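Local coordinates for acyl-CoA dehydrogenase (Mycobacterium thermoresistibile, PDB 3PFD), which probably oxidises saturated acyl-CoA thioesters to their 2,3-dehydroacyl-CoA products with a flavin adenine dinucleotide cofactor, seen here in its reduced form, at residues C[173-185]-C[194-208]. Sequence-based numbering, arbitrary orientation.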
loop_
_atom_site.group_PDB
_atom_site.type_symbol
_atom_site.label_atom_id
_atom_site.label_comp_id
_atom_site.label_asym_id
_atom_site.label_seq_id
_atom_site.Cartn_x
_atom_site.Cartn_y
_atom_site.Cartn_z
ATOM N N GLY C 173 -10.415 3.450 -34.267
ATOM C CA GLY C 173 -10.311 4.365 -35.408
ATOM C C GLY C 173 -9.828 3.597 -36.628
ATOM O O GLY C 173 -8.909 2.776 -36.532
ATOM N N GLY C 174 -10.483 3.803 -37.763
ATOM C CA GLY C 174 -10.098 3.120 -39.013
ATOM C C GLY C 174 -10.733 1.746 -39.208
ATOM O O GLY C 174 -10.689 1.183 -40.308
ATOM N N LYS C 175 -11.301 1.189 -38.138
ATOM C CA LYS C 175 -12.020 -0.075 -38.237
ATOM C C LYS C 175 -13.534 0.180 -38.093
ATOM O O LYS C 175 -14.350 -0.597 -38.592
ATOM C CB LYS C 175 -11.538 -1.075 -37.175
ATOM C CG LYS C 175 -10.096 -1.595 -37.361
ATOM C CD LYS C 175 -9.937 -2.457 -38.615
ATOM C CE LYS C 175 -8.494 -2.450 -39.098
ATOM N NZ LYS C 175 -8.330 -3.218 -40.367
ATOM N N SER C 176 -13.883 1.268 -37.398
ATOM C CA SER C 176 -15.273 1.623 -37.148
ATOM C C SER C 176 -15.982 2.193 -38.381
ATOM O O SER C 176 -15.356 2.830 -39.239
ATOM C CB SER C 176 -15.394 2.581 -35.953
ATOM O OG SER C 176 -15.198 1.880 -34.729
ATOM N N THR C 177 -17.293 1.950 -38.426
ATOM C CA THR C 177 -18.199 2.475 -39.435
ATOM C C THR C 177 -18.877 3.757 -38.927
ATOM O O THR C 177 -18.997 4.737 -39.677
ATOM C CB THR C 177 -19.256 1.406 -39.809
ATOM O OG1 THR C 177 -18.608 0.271 -40.409
ATOM C CG2 THR C 177 -20.292 1.953 -40.792
ATOM N N TRP C 178 -19.278 3.750 -37.646
ATOM C CA TRP C 178 -20.011 4.851 -37.027
ATOM C C TRP C 178 -19.220 5.447 -35.877
ATOM O O TRP C 178 -18.590 4.727 -35.103
ATOM C CB TRP C 178 -21.345 4.364 -36.489
ATOM C CG TRP C 178 -22.423 4.174 -37.540
ATOM C CD1 TRP C 178 -22.943 2.989 -37.982
ATOM C CD2 TRP C 178 -23.127 5.206 -38.230
ATOM N NE1 TRP C 178 -23.937 3.227 -38.910
ATOM C CE2 TRP C 178 -24.063 4.579 -39.083
ATOM C CE3 TRP C 178 -23.051 6.604 -38.217
ATOM C CZ2 TRP C 178 -24.915 5.307 -39.934
ATOM C CZ3 TRP C 178 -23.896 7.327 -39.059
ATOM C CH2 TRP C 178 -24.822 6.674 -39.899
ATOM N N TYR C 179 -19.272 6.767 -35.769
ATOM C CA TYR C 179 -18.471 7.501 -34.796
ATOM C C TYR C 179 -19.379 8.504 -34.121
ATOM O O TYR C 179 -20.016 9.305 -34.795
ATOM C CB TYR C 179 -17.327 8.265 -35.475
ATOM C CG TYR C 179 -16.195 7.422 -36.065
ATOM C CD1 TYR C 179 -16.363 6.720 -37.260
ATOM C CD2 TYR C 179 -14.940 7.368 -35.446
ATOM C CE1 TYR C 179 -15.332 5.951 -37.815
ATOM C CE2 TYR C 179 -13.886 6.595 -36.005
ATOM C CZ TYR C 179 -14.091 5.905 -37.191
ATOM O OH TYR C 179 -13.071 5.157 -37.754
ATOM N N THR C 180 -19.414 8.467 -32.790
ATOM C CA THR C 180 -20.077 9.505 -32.005
ATOM C C THR C 180 -19.054 10.613 -31.763
ATOM O O THR C 180 -18.098 10.435 -30.998
ATOM C CB THR C 180 -20.607 8.920 -30.681
ATOM O OG1 THR C 180 -21.524 7.861 -30.974
ATOM C CG2 THR C 180 -21.291 9.967 -29.802
ATOM N N VAL C 181 -19.241 11.744 -32.436
ATOM C CA VAL C 181 -18.293 12.859 -32.346
ATOM C C VAL C 181 -18.897 14.040 -31.583
ATOM O O VAL C 181 -20.042 14.454 -31.853
ATOM C CB VAL C 181 -17.844 13.331 -33.760
ATOM C CG1 VAL C 181 -16.765 14.401 -33.651
ATOM C CG2 VAL C 181 -17.351 12.161 -34.616
ATOM N N MET C 182 -18.152 14.584 -30.616
ATOM C CA MET C 182 -18.586 15.844 -30.002
ATOM C C MET C 182 -17.839 17.001 -30.602
ATOM O O MET C 182 -16.635 16.912 -30.846
ATOM C CB MET C 182 -18.418 15.915 -28.482
ATOM C CG MET C 182 -18.376 14.647 -27.715
ATOM S SD MET C 182 -19.820 13.593 -27.815
ATOM C CE MET C 182 -19.050 12.181 -28.546
ATOM N N ALA C 183 -18.559 18.099 -30.810
ATOM C CA ALA C 183 -17.990 19.305 -31.364
ATOM C C ALA C 183 -18.744 20.510 -30.819
ATOM O O ALA C 183 -19.886 20.387 -30.382
ATOM C CB ALA C 183 -18.038 19.263 -32.882
ATOM N N VAL C 184 -18.077 21.656 -30.809
ATOM C CA VAL C 184 -18.632 22.911 -30.343
ATOM C C VAL C 184 -19.647 23.444 -31.352
ATOM O O VAL C 184 -19.353 23.569 -32.546
ATOM C CB VAL C 184 -17.514 23.932 -30.133
ATOM C CG1 VAL C 184 -18.055 25.257 -29.597
ATOM C CG2 VAL C 184 -16.463 23.356 -29.173
ATOM N N THR C 185 -20.858 23.700 -30.884
ATOM C CA THR C 185 -21.829 24.429 -31.701
ATOM C C THR C 185 -21.884 25.901 -31.285
ATOM O O THR C 185 -22.271 26.751 -32.069
ATOM C CB THR C 185 -23.222 23.780 -31.678
ATOM O OG1 THR C 185 -23.572 23.408 -30.332
ATOM C CG2 THR C 185 -23.215 22.535 -32.575
ATOM N N ILE C 194 -21.696 22.479 -26.397
ATOM C CA ILE C 194 -21.196 21.269 -27.076
ATOM C C ILE C 194 -22.353 20.444 -27.615
ATOM O O ILE C 194 -23.353 20.266 -26.935
ATOM C CB ILE C 194 -20.345 20.350 -26.132
ATOM C CG1 ILE C 194 -19.229 21.133 -25.429
ATOM C CG2 ILE C 194 -19.815 19.096 -26.873
ATOM C CD1 ILE C 194 -18.028 21.384 -26.226
ATOM N N SER C 195 -22.201 19.915 -28.821
ATOM C CA SER C 195 -23.178 18.970 -29.333
ATOM C C SER C 195 -22.550 17.629 -29.731
ATOM O O SER C 195 -21.329 17.503 -29.842
ATOM C CB SER C 195 -23.987 19.586 -30.484
ATOM O OG SER C 195 -24.585 20.790 -30.057
ATOM N N ALA C 196 -23.403 16.632 -29.937
ATOM C CA ALA C 196 -22.955 15.288 -30.302
ATOM C C ALA C 196 -23.622 14.835 -31.604
ATOM O O ALA C 196 -24.830 15.040 -31.789
ATOM C CB ALA C 196 -23.239 14.313 -29.168
ATOM N N PHE C 197 -22.824 14.224 -32.490
ATOM C CA PHE C 197 -23.264 13.817 -33.825
ATOM C C PHE C 197 -22.804 12.411 -34.193
ATOM O O PHE C 197 -21.714 11.959 -33.790
ATOM C CB PHE C 197 -22.712 14.766 -34.894
ATOM C CG PHE C 197 -22.955 16.220 -34.611
ATOM C CD1 PHE C 197 -24.073 16.871 -35.144
ATOM C CD2 PHE C 197 -22.059 16.951 -33.820
ATOM C CE1 PHE C 197 -24.293 18.237 -34.890
ATOM C CE2 PHE C 197 -22.278 18.311 -33.541
ATOM C CZ PHE C 197 -23.389 18.955 -34.072
ATOM N N MET C 198 -23.624 11.725 -34.988
ATOM C CA MET C 198 -23.220 10.439 -35.562
ATOM C C MET C 198 -22.600 10.686 -36.922
ATOM O O MET C 198 -23.252 11.228 -37.828
ATOM C CB MET C 198 -24.402 9.477 -35.704
ATOM C CG MET C 198 -25.029 9.029 -34.395
ATOM S SD MET C 198 -23.893 8.387 -33.144
ATOM C CE MET C 198 -23.077 7.017 -33.994
ATOM N N VAL C 199 -21.330 10.303 -37.043
ATOM C CA VAL C 199 -20.577 10.452 -38.270
ATOM C C VAL C 199 -20.264 9.058 -38.827
ATOM O O VAL C 199 -19.912 8.139 -38.073
ATOM C CB VAL C 199 -19.258 11.266 -38.042
ATOM C CG1 VAL C 199 -18.408 11.308 -39.324
ATOM C CG2 VAL C 199 -19.551 12.715 -37.537
ATOM N N HIS C 200 -20.386 8.931 -40.147
ATOM C CA HIS C 200 -20.171 7.682 -40.860
ATOM C C HIS C 200 -18.828 7.714 -41.593
ATOM O O HIS C 200 -18.401 8.768 -42.060
ATOM C CB HIS C 200 -21.330 7.441 -41.836
ATOM C CG HIS C 200 -21.334 6.080 -42.468
ATOM N ND1 HIS C 200 -20.562 5.766 -43.564
ATOM C CD2 HIS C 200 -22.032 4.960 -42.168
ATOM C CE1 HIS C 200 -20.778 4.507 -43.907
ATOM N NE2 HIS C 200 -21.672 3.996 -43.079
ATOM N N LYS C 201 -18.164 6.557 -41.656
ATOM C CA LYS C 201 -16.844 6.393 -42.315
ATOM C C LYS C 201 -16.758 6.966 -43.747
ATOM O O LYS C 201 -15.676 7.370 -44.190
ATOM C CB LYS C 201 -16.428 4.913 -42.328
ATOM C CG LYS C 201 -17.466 3.991 -42.956
ATOM C CD LYS C 201 -17.000 2.543 -43.051
ATOM C CE LYS C 201 -16.666 2.170 -44.471
ATOM N NZ LYS C 201 -16.768 0.688 -44.695
ATOM N N ASP C 202 -17.890 6.998 -44.450
ATOM C CA ASP C 202 -17.962 7.455 -45.844
ATOM C C ASP C 202 -18.425 8.906 -45.995
ATOM O O ASP C 202 -18.513 9.404 -47.106
ATOM C CB ASP C 202 -18.869 6.532 -46.672
ATOM C CG ASP C 202 -18.364 5.093 -46.727
ATOM O OD1 ASP C 202 -17.145 4.869 -46.647
ATOM O OD2 ASP C 202 -19.190 4.177 -46.861
ATOM N N ASP C 203 -18.719 9.587 -44.882
ATOM C CA ASP C 203 -19.003 11.025 -44.944
ATOM C C ASP C 203 -17.774 11.752 -45.485
ATOM O O ASP C 203 -16.678 11.599 -44.949
ATOM C CB ASP C 203 -19.356 11.601 -43.577
ATOM C CG ASP C 203 -20.699 11.139 -43.071
ATOM O OD1 ASP C 203 -21.611 10.900 -43.888
ATOM O OD2 ASP C 203 -20.836 11.020 -41.840
ATOM N N GLU C 204 -17.968 12.538 -46.544
ATOM C CA GLU C 204 -16.878 13.262 -47.209
ATOM C C GLU C 204 -16.227 14.287 -46.295
ATOM O O GLU C 204 -16.914 14.979 -45.536
ATOM C CB GLU C 204 -17.374 13.949 -48.488
ATOM N N GLY C 205 -14.900 14.369 -46.376
ATOM C CA GLY C 205 -14.097 15.260 -45.536
ATOM C C GLY C 205 -13.807 14.713 -44.150
ATOM O O GLY C 205 -13.273 15.418 -43.290
ATOM N N PHE C 206 -14.160 13.451 -43.933
ATOM C CA PHE C 206 -13.815 12.758 -42.700
ATOM C C PHE C 206 -12.720 11.740 -43.005
ATOM O O PHE C 206 -12.921 10.868 -43.855
ATOM C CB PHE C 206 -15.046 12.085 -42.094
ATOM C CG PHE C 206 -14.734 11.074 -41.027
ATOM C CD1 PHE C 206 -14.152 11.459 -39.819
ATOM C CD2 PHE C 206 -15.020 9.742 -41.224
ATOM C CE1 PHE C 206 -13.873 10.523 -38.824
ATOM C CE2 PHE C 206 -14.735 8.801 -40.247
ATOM C CZ PHE C 206 -14.168 9.200 -39.026
ATOM N N THR C 207 -11.566 11.873 -42.342
ATOM C CA THR C 207 -10.455 10.921 -42.523
ATOM C C THR C 207 -9.841 10.420 -41.211
ATOM O O THR C 207 -10.007 11.032 -40.162
ATOM C CB THR C 207 -9.322 11.459 -43.445
ATOM O OG1 THR C 207 -8.896 12.750 -42.991
ATOM C CG2 THR C 207 -9.784 11.518 -44.928
ATOM N N VAL C 208 -9.133 9.300 -41.312
ATOM C CA VAL C 208 -8.474 8.646 -40.191
ATOM C C VAL C 208 -6.967 8.918 -40.278
ATOM O O VAL C 208 -6.359 8.719 -41.323
ATOM C CB VAL C 208 -8.771 7.114 -40.188
ATOM C CG1 VAL C 208 -7.969 6.386 -39.102
ATOM C CG2 VAL C 208 -10.280 6.850 -40.033
#
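With CG anti to its carbonyl carbon (chi1 -70°), Tyr-179 turns one ring face to Phe-206, whose CG lies anti to the backbone N (chi1 165°). The rings meet T-shaped: Phe-206 CZ stands over the centre of the tyrosine face, 3.7 Å from Tyr-179 CE1. The phenol oxygen accepts a bond from Gly-174 N, which fixes the far end of the ring, while Val-208 sets both methyls against Gly-174. On the opposite side of the hairpin, Trp-178 and His-200 form a second edge-to-face pair, planes at 86°. His-200 CD2 is 3.7 Å from Trp-178 CZ2, and His-200 CB adds a CH-pi contact to the same face; Asp-202 N reaches ND1 and so helps hold the imidazole. Next along, Met-198 folds its thioether back so that SD lies 3.3 Å from Thr-180 OG1, a hydroxyl bonded to Gly-107 O of helix 95-114.

Between the two strands runs a regular antiparallel ladder, with paired bonds at Tyr-179/Val-199, Val-181/Phe-197 and Ala-183/Ser-195; Val-199 N to Tyr-179 O is nearly straight. At the other end Thr-185 OG1 and Ser-195 OG share a 2.8 Å hydrogen bond; Gly-193 O also bonds Thr-185 OG1, and Gly-242 N bonds Ser-195 OG.

This beta hairpin of the middle domain brings the Met-182 side chain to about 7 Å from the bound dihydroflavine-adenine dinucleotide. Strand 134-137 pairs in parallel with the other edge of strand 178-184 and strand 237-238 flanks 194-200, while Tyr-179 and Val-181 pack on strand 222-233 of the second sheet, where Phe-206, on adjacent strand 206-211, meets the Phe-227 ring.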